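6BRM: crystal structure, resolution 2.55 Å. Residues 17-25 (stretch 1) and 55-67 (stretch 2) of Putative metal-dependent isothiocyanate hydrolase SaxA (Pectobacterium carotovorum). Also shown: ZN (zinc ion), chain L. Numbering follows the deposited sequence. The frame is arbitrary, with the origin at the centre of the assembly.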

# COMPACT_ATOMS: atom_id res chain seq x y z
N GLY B 17 12.08 25.36 14.26
CA GLY B 17 13.41 25.96 14.35
C GLY B 17 14.49 25.28 13.53
O GLY B 17 15.67 25.48 13.80
N LYS B 18 14.10 24.48 12.53
CA LYS B 18 15.02 23.75 11.66
C LYS B 18 14.59 23.92 10.21
O LYS B 18 13.39 23.98 9.94
CB LYS B 18 15.04 22.25 11.99
CG LYS B 18 15.37 21.91 13.43
CD LYS B 18 16.80 22.29 13.81
CE LYS B 18 17.15 21.87 15.23
NZ LYS B 18 16.14 22.29 16.24
N LYS B 19 15.56 24.00 9.29
CA LYS B 19 15.29 24.13 7.86
C LYS B 19 15.65 22.84 7.11
O LYS B 19 16.70 22.25 7.37
CB LYS B 19 16.10 25.28 7.26
CG LYS B 19 15.65 26.66 7.71
CD LYS B 19 16.31 27.75 6.89
CE LYS B 19 15.65 27.92 5.52
NZ LYS B 19 16.31 28.96 4.69
N PHE B 20 14.78 22.43 6.19
CA PHE B 20 15.01 21.26 5.34
C PHE B 20 14.87 21.66 3.88
O PHE B 20 14.16 22.61 3.57
CB PHE B 20 13.99 20.16 5.63
CG PHE B 20 13.88 19.81 7.09
CD1 PHE B 20 14.87 19.05 7.71
CD2 PHE B 20 12.79 20.23 7.83
CE1 PHE B 20 14.77 18.72 9.05
CE2 PHE B 20 12.69 19.91 9.18
CZ PHE B 20 13.68 19.15 9.79
N LEU B 21 15.57 20.94 3.01
CA LEU B 21 15.39 21.05 1.56
C LEU B 21 14.94 19.68 1.07
O LEU B 21 15.74 18.74 1.05
CB LEU B 21 16.71 21.48 0.90
CG LEU B 21 16.83 21.50 -0.63
CD1 LEU B 21 15.80 22.39 -1.30
CD2 LEU B 21 18.24 21.94 -1.02
N ILE B 22 13.67 19.57 0.68
CA ILE B 22 13.09 18.30 0.24
C ILE B 22 13.19 18.21 -1.29
O ILE B 22 12.73 19.11 -1.99
CB ILE B 22 11.61 18.16 0.69
CG1 ILE B 22 11.51 18.11 2.22
CG2 ILE B 22 10.97 16.91 0.07
CD1 ILE B 22 11.09 19.42 2.86
N ASP B 23 13.79 17.12 -1.77
CA ASP B 23 13.85 16.79 -3.21
C ASP B 23 14.47 17.89 -4.09
O ASP B 23 13.77 18.52 -4.88
CB ASP B 23 12.46 16.39 -3.72
CG ASP B 23 11.91 15.15 -3.03
OD1 ASP B 23 12.49 14.71 -2.01
OD2 ASP B 23 10.90 14.60 -3.52
N PRO B 24 15.79 18.12 -3.96
CA PRO B 24 16.44 19.20 -4.71
C PRO B 24 16.65 18.90 -6.21
O PRO B 24 17.43 18.01 -6.56
CB PRO B 24 17.78 19.40 -3.99
CG PRO B 24 17.86 18.36 -2.91
CD PRO B 24 16.76 17.37 -3.14
N MET B 25 15.95 19.64 -7.07
CA MET B 25 16.21 19.68 -8.51
C MET B 25 16.84 21.04 -8.81
O MET B 25 16.15 22.06 -8.76
CB MET B 25 14.92 19.49 -9.31
CG MET B 25 15.14 19.13 -10.77
SD MET B 25 13.91 19.78 -11.92
CE MET B 25 12.38 19.10 -11.28
N GLU B 55 22.53 29.38 -3.55
CA GLU B 55 23.09 29.68 -2.22
C GLU B 55 22.02 29.71 -1.12
O GLU B 55 22.23 29.20 -0.02
CB GLU B 55 23.85 31.02 -2.21
CG GLU B 55 25.27 30.97 -2.78
CD GLU B 55 25.34 30.92 -4.29
OE1 GLU B 55 24.29 30.98 -4.97
OE2 GLU B 55 26.48 30.83 -4.81
N ASP B 56 20.87 30.31 -1.44
CA ASP B 56 19.73 30.38 -0.51
C ASP B 56 19.15 29.00 -0.21
O ASP B 56 18.72 28.74 0.92
CB ASP B 56 18.63 31.30 -1.06
CG ASP B 56 19.05 32.76 -1.14
OD1 ASP B 56 20.23 33.08 -0.85
OD2 ASP B 56 18.20 33.59 -1.52
N LEU B 57 19.12 28.12 -1.21
CA LEU B 57 18.63 26.74 -1.03
C LEU B 57 19.48 25.90 -0.07
O LEU B 57 18.94 25.09 0.67
CB LEU B 57 18.51 26.01 -2.38
CG LEU B 57 17.20 26.21 -3.14
CD1 LEU B 57 16.99 27.67 -3.51
CD2 LEU B 57 17.19 25.33 -4.38
N LEU B 58 20.80 26.10 -0.10
CA LEU B 58 21.73 25.29 0.69
C LEU B 58 21.86 25.68 2.17
O LEU B 58 22.39 24.89 2.96
CB LEU B 58 23.11 25.26 0.02
CG LEU B 58 23.16 24.70 -1.41
CD1 LEU B 58 24.56 24.81 -1.99
CD2 LEU B 58 22.67 23.26 -1.46
N ALA B 59 21.38 26.87 2.55
CA ALA B 59 21.34 27.29 3.97
C ALA B 59 20.31 26.45 4.73
O ALA B 59 19.20 26.92 5.02
CB ALA B 59 21.04 28.78 4.09
N VAL B 60 20.70 25.22 5.06
CA VAL B 60 19.76 24.17 5.47
C VAL B 60 20.45 23.17 6.41
O VAL B 60 21.66 22.94 6.31
CB VAL B 60 19.16 23.50 4.19
CG1 VAL B 60 18.77 22.03 4.39
CG2 VAL B 60 17.95 24.29 3.69
N ASP B 61 19.67 22.59 7.33
CA ASP B 61 20.19 21.62 8.31
C ASP B 61 20.35 20.22 7.73
O ASP B 61 21.31 19.52 8.06
CB ASP B 61 19.27 21.55 9.54
CG ASP B 61 19.34 22.80 10.38
OD1 ASP B 61 20.44 23.12 10.87
OD2 ASP B 61 18.29 23.46 10.57
N ALA B 62 19.41 19.80 6.89
CA ALA B 62 19.50 18.52 6.19
C ALA B 62 18.64 18.48 4.93
O ALA B 62 17.67 19.22 4.80
CB ALA B 62 19.10 17.39 7.13
N VAL B 63 19.02 17.59 4.01
CA VAL B 63 18.28 17.35 2.77
C VAL B 63 17.46 16.08 2.95
O VAL B 63 17.89 15.15 3.63
CB VAL B 63 19.26 17.20 1.57
CG1 VAL B 63 18.54 16.84 0.29
CG2 VAL B 63 20.07 18.48 1.37
N ILE B 64 16.27 16.04 2.35
CA ILE B 64 15.39 14.86 2.42
C ILE B 64 15.02 14.42 1.00
O ILE B 64 14.45 15.20 0.24
CB ILE B 64 14.12 15.12 3.26
CG1 ILE B 64 14.47 15.80 4.59
CG2 ILE B 64 13.38 13.81 3.52
CD1 ILE B 64 13.28 16.20 5.44
N LEU B 65 15.36 13.18 0.65
CA LEU B 65 15.04 12.58 -0.65
C LEU B 65 13.93 11.54 -0.48
O LEU B 65 14.14 10.51 0.18
CB LEU B 65 16.27 11.90 -1.26
CG LEU B 65 17.23 12.71 -2.14
CD1 LEU B 65 17.33 14.17 -1.73
CD2 LEU B 65 18.62 12.06 -2.12
N THR B 66 12.77 11.80 -1.09
CA THR B 66 11.66 10.85 -1.12
C THR B 66 11.99 9.66 -2.01
O THR B 66 11.61 8.53 -1.71
CB THR B 66 10.35 11.50 -1.61
OG1 THR B 66 10.52 12.00 -2.94
CG2 THR B 66 9.93 12.63 -0.68
N HIS B 67 12.67 9.93 -3.13
CA HIS B 67 13.22 8.91 -4.03
C HIS B 67 14.22 9.55 -5.00
O HIS B 67 14.41 10.77 -4.99
CB HIS B 67 12.10 8.15 -4.78
CG HIS B 67 11.23 9.01 -5.65
ND1 HIS B 67 10.76 10.25 -5.25
CD2 HIS B 67 10.70 8.79 -6.87
CE1 HIS B 67 10.00 10.75 -6.21
NE2 HIS B 67 9.95 9.89 -7.20
ZN ZN L . 8.91 10.01 -9.16
O HOH W 1 9.48 11.54 -10.62

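A parallel pair of β-strands leaves a bookkeeping problem at its ends: where the strands stop, backbone groups still need partners, and side chains must often supply them. The contact between residues 17-25 and 55-67 of SaxA is a compact example, with an aspartate serving at each end of a short backbone ladder.

In the middle the backbone suffices. Phe20, Leu21 and Ile22 lie in parallel register with Ala62, Val63 and Ile64, and the hydrogen bonds alternate as parallel strands require. Leu21 uses both of its polar groups: its N donates to Ala62 O (3.3 Å), and its O accepts from Ile64 N (3.0 Å). One step on, Asp23 N donates to Ile64 O at 2.9 Å. The same carbonyls are also approached by CA-H groups: Phe20 CA lies 3.4 Å from Ala62 O, Val63 CA 3.4 Å from Leu21 O, and Ile22 CA 3.4 Å from Ile64 O. Each acceptor thus faces an N-H and a neighbouring CA-H.

At the start of the ladder, Asp61 closes a ring with Lys19. Its backbone N donates to Lys19 O (3.0 Å), while its side chain, directed toward the other stretch, brings OD2 within 3.1 Å of Lys19 N. A single residue therefore satisfies both the N-H and the carbonyl of Lys19. The lysine side chain takes no part in this pairing; its CD packs 3.5 Å from Ala59 O.

Asp23 does the corresponding work at the far end, in a more buried setting. Its carboxylate divides between the two donors of Thr66: OD1 accepts from the backbone N at 3.1 Å, and OD2 accepts from the hydroxyl OG1 at 2.7 Å. Thr66 OG1 in turn accepts a hydrogen bond from His67 ND1 (2.9 Å), whose ring binds zinc through NE2, 2.2 Å from ZN. A relay thus runs from carboxylate to hydroxyl to imidazole to metal, and threonine suits its centre because one hydroxyl can both donate and accept. OD2 has a further partner elsewhere in the structure. The arrangement has a cost: Asp23 OD1 lies 3.0 Å from Ile64 O, and two acceptors so close cannot bond to each other.

Apolar side chains cover both faces of this ladder. On the face carrying Phe20, Ile22, Ala62 and Ile64, Phe20 CD1 meets Ile64 CD1 at 4.0 Å, and Ile22 CG1 lies 4.1 Å from Ile64 CB; the small Ala62 presents its carbonyl O to the edge of the Phe20 ring. On the other face, Leu21 reaches Val60 (CB to CG1, 4.1 Å) and Leu57 (CD2 to CB, 4.3 Å). Beyond the paired strands, Pro24, which has no N-H to satisfy, offers its ring instead: CG sits 3.6 Å from Val63 CG1 and CD 3.5 Å from Leu65 CD1. Together the two stretches bury 798 Å².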